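Local structure of carbohydrate binding protein (Flavobacterium johnsoniae, 3HZB) at residues D55-A60 against S81-A86. The protein binds calcium through the betagamma-crystallin domain described here, one piece of a longer protein that probably also binds carbohydrate. Sequence-based numbering, arbitrary orientation.
Sequences DNFGGA and SIRVIA
F57 and S81 carry the crystallin Greek key's characteristic link between the folded hairpin, which joins strands 47-52 and 60-64, and the last strand, 81-86. The serine side chain points from the strand into the bend of the hairpin, and its OG accepts a hydrogen bond from F57 N at 2.9 Å, with an N-H...O angle of 139°. With OG between the backbone N and the carbonyl carbon of S81 (chi1 59°), the hydroxyl is brought to the hairpin backbone, where it also bonds to D54 O, so this buried group is gripped from two points of the same turn. The turn is also braced from within: G58 N bonds to D55 O, while N56 N meets D55 OD1 from above the carboxylate plane, at 2.7 Å. That oxygen also takes L25 N, and the D55 side chain lies about 7 Å from a bound calcium ion.

Beyond the serine, the F57 ring crosses the R83 side chain at about a right angle. The aliphatic part of the arginine lies over one ring face, R83 CD standing 4.0 Å from the centroid of the F57 ring in a CH-pi contact, and Y52 adds an edge-to-face ring contact. R83 bends at chi3, and its guanidinium, 65° from the ring plane, forms a salt bridge to D22 OD1 through NE and a hydrogen bond to Y52 OH through NH1. Nearer the ring's rim, R83 CG approaches F57 CE2 to 3.5 Å.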
ATOM      1  N   ASP B  55      -5.863   7.605  23.321  1.00 14.52           N
ATOM      2  CA  ASP B  55      -4.825   6.695  23.789  1.00 14.45           C
ATOM      3  C   ASP B  55      -5.490   5.453  24.377  1.00 13.20           C
ATOM      4  O   ASP B  55      -6.687   5.453  24.669  1.00 12.44           O
ATOM      5  CB  ASP B  55      -3.957   7.384  24.850  1.00 15.58           C
ATOM      6  CG  ASP B  55      -2.704   6.594  25.197  1.00 16.46           C
ATOM      7  OD1 ASP B  55      -2.369   5.637  24.470  1.00 15.37           O
ATOM      8  OD2 ASP B  55      -2.038   6.946  26.196  1.00 17.34           O
ATOM      9  N   ASN B  56      -4.709   4.393  24.530  1.00 13.24           N
ATOM     10  CA  ASN B  56      -5.206   3.152  25.093  1.00 14.80           C
ATOM     11  C   ASN B  56      -6.393   2.586  24.323  1.00 15.50           C
ATOM     12  O   ASN B  56      -7.304   1.988  24.904  1.00 14.51           O
ATOM     13  CB  ASN B  56      -5.557   3.369  26.565  1.00 16.89           C
ATOM     14  CG  ASN B  56      -4.374   3.876  27.360  1.00 17.76           C
ATOM     15  OD1 ASN B  56      -3.284   3.303  27.294  1.00 19.74           O
ATOM     16  ND2 ASN B  56      -4.574   4.954  28.110  1.00 20.01           N
ATOM     17  N   PHE B  57      -6.367   2.797  23.009  1.00 13.04           N
ATOM     18  CA  PHE B  57      -7.378   2.280  22.098  1.00 14.83           C
ATOM     19  C   PHE B  57      -8.794   2.761  22.396  1.00 15.60           C
ATOM     20  O   PHE B  57      -9.771   2.022  22.228  1.00 15.14           O
ATOM     21  CB  PHE B  57      -7.278   0.754  22.112  1.00 14.59           C
ATOM     22  CG  PHE B  57      -5.856   0.265  22.225  1.00 14.50           C
ATOM     23  CD1 PHE B  57      -5.445  -0.487  23.320  1.00 14.64           C
ATOM     24  CD2 PHE B  57      -4.904   0.644  21.278  1.00 14.04           C
ATOM     25  CE1 PHE B  57      -4.103  -0.850  23.478  1.00 16.66           C
ATOM     26  CE2 PHE B  57      -3.565   0.287  21.427  1.00 15.22           C
ATOM     27  CZ  PHE B  57      -3.162  -0.460  22.530  1.00 14.93           C
ATOM     28  N   GLY B  58      -8.898   4.015  22.826  1.00 15.27           N
ATOM     29  CA  GLY B  58     -10.194   4.585  23.135  1.00 17.54           C
ATOM     30  C   GLY B  58     -10.719   5.454  22.011  1.00 17.01           C
ATOM     31  O   GLY B  58      -9.975   5.801  21.092  1.00 17.08           O
ATOM     32  N   GLY B  59     -12.002   5.804  22.078  1.00 16.44           N
ATOM     33  CA  GLY B  59     -12.601   6.639  21.052  1.00 15.82           C
ATOM     34  C   GLY B  59     -12.873   5.935  19.731  1.00 17.26           C
ATOM     35  O   GLY B  59     -12.818   4.706  19.642  1.00 16.22           O
ATOM     36  N   ALA B  60     -13.160   6.724  18.699  1.00 17.77           N
ATOM     37  CA  ALA B  60     -13.452   6.197  17.370  1.00 17.34           C
ATOM     38  C   ALA B  60     -12.276   5.430  16.767  1.00 17.31           C
ATOM     39  O   ALA B  60     -11.121   5.648  17.138  1.00 17.14           O
ATOM     40  CB  ALA B  60     -13.856   7.338  16.445  1.00 20.21           C
ATOM     41  N   SER B  81      -3.370   6.102  19.364  1.00 11.96           N
ATOM     42  CA  SER B  81      -2.987   4.721  19.627  1.00 11.50           C
ATOM     43  C   SER B  81      -3.319   3.885  18.400  1.00 11.66           C
ATOM     44  O   SER B  81      -4.203   4.237  17.611  1.00 11.53           O
ATOM     45  CB  SER B  81      -3.667   4.164  20.891  1.00 11.92           C
ATOM     46  OG  SER B  81      -5.074   4.202  20.815  1.00 11.37           O
ATOM     47  N   ILE B  82      -2.589   2.789  18.235  1.00 11.87           N
ATOM     48  CA  ILE B  82      -2.758   1.920  17.079  1.00 12.65           C
ATOM     49  C   ILE B  82      -2.571   0.456  17.429  1.00 13.18           C
ATOM     50  O   ILE B  82      -1.810   0.112  18.335  1.00 12.84           O
ATOM     51  CB  ILE B  82      -1.704   2.251  15.998  1.00 12.06           C
ATOM     52  CG1 ILE B  82      -1.813   3.716  15.586  1.00 12.88           C
ATOM     53  CG2 ILE B  82      -1.872   1.335  14.798  1.00 15.54           C
ATOM     54  CD1 ILE B  82      -0.702   4.163  14.654  1.00 14.82           C
ATOM     55  N   ARG B  83      -3.273  -0.401  16.697  1.00 12.86           N
ATOM     56  CA  ARG B  83      -3.157  -1.834  16.874  1.00 13.18           C
ATOM     57  C   ARG B  83      -2.959  -2.417  15.486  1.00 14.18           C
ATOM     58  O   ARG B  83      -3.697  -2.092  14.551  1.00 14.24           O
ATOM     59  CB  ARG B  83      -4.410  -2.415  17.535  1.00 13.38           C
ATOM     60  CG  ARG B  83      -4.582  -1.975  18.985  1.00 16.68           C
ATOM     61  CD  ARG B  83      -5.829  -2.571  19.591  1.00 16.48           C
ATOM     62  NE  ARG B  83      -5.781  -4.029  19.601  1.00 16.89           N
ATOM     63  CZ  ARG B  83      -6.792  -4.804  19.228  1.00 19.12           C
ATOM     64  NH1 ARG B  83      -7.928  -4.252  18.812  1.00 19.33           N
ATOM     65  NH2 ARG B  83      -6.670  -6.127  19.271  1.00 18.98           N
ATOM     66  N   VAL B  84      -1.931  -3.247  15.356  1.00 13.63           N
ATOM     67  CA  VAL B  84      -1.600  -3.887  14.097  1.00 13.38           C
ATOM     68  C   VAL B  84      -2.027  -5.344  14.209  1.00 14.28           C
ATOM     69  O   VAL B  84      -1.643  -6.036  15.151  1.00 14.46           O
ATOM     70  CB  VAL B  84      -0.080  -3.814  13.828  1.00 13.17           C
ATOM     71  CG1 VAL B  84       0.251  -4.482  12.505  1.00 12.70           C
ATOM     72  CG2 VAL B  84       0.372  -2.354  13.811  1.00 13.56           C
ATOM     73  N   ILE B  85      -2.834  -5.796  13.252  1.00 14.65           N
ATOM     74  CA  ILE B  85      -3.328  -7.168  13.241  1.00 15.56           C
ATOM     75  C   ILE B  85      -3.208  -7.788  11.850  1.00 17.56           C
ATOM     76  O   ILE B  85      -3.009  -7.091  10.859  1.00 15.86           O
ATOM     77  CB  ILE B  85      -4.815  -7.227  13.662  1.00 15.16           C
ATOM     78  CG1 ILE B  85      -5.674  -6.473  12.644  1.00 16.85           C
ATOM     79  CG2 ILE B  85      -4.987  -6.633  15.053  1.00 18.18           C
ATOM     80  CD1 ILE B  85      -7.158  -6.524  12.941  1.00 16.05           C
ATOM     81  N   ALA B  86      -3.331  -9.108  11.782  1.00 20.08           N
ATOM     82  CA  ALA B  86      -3.246  -9.799  10.505  1.00 23.25           C
ATOM     83  C   ALA B  86      -4.452  -9.427   9.650  1.00 25.08           C
ATOM     84  O   ALA B  86      -5.515  -9.089  10.174  1.00 24.04           O
ATOM     85  CB  ALA B  86      -3.207 -11.307  10.727  1.00 24.38           C
TER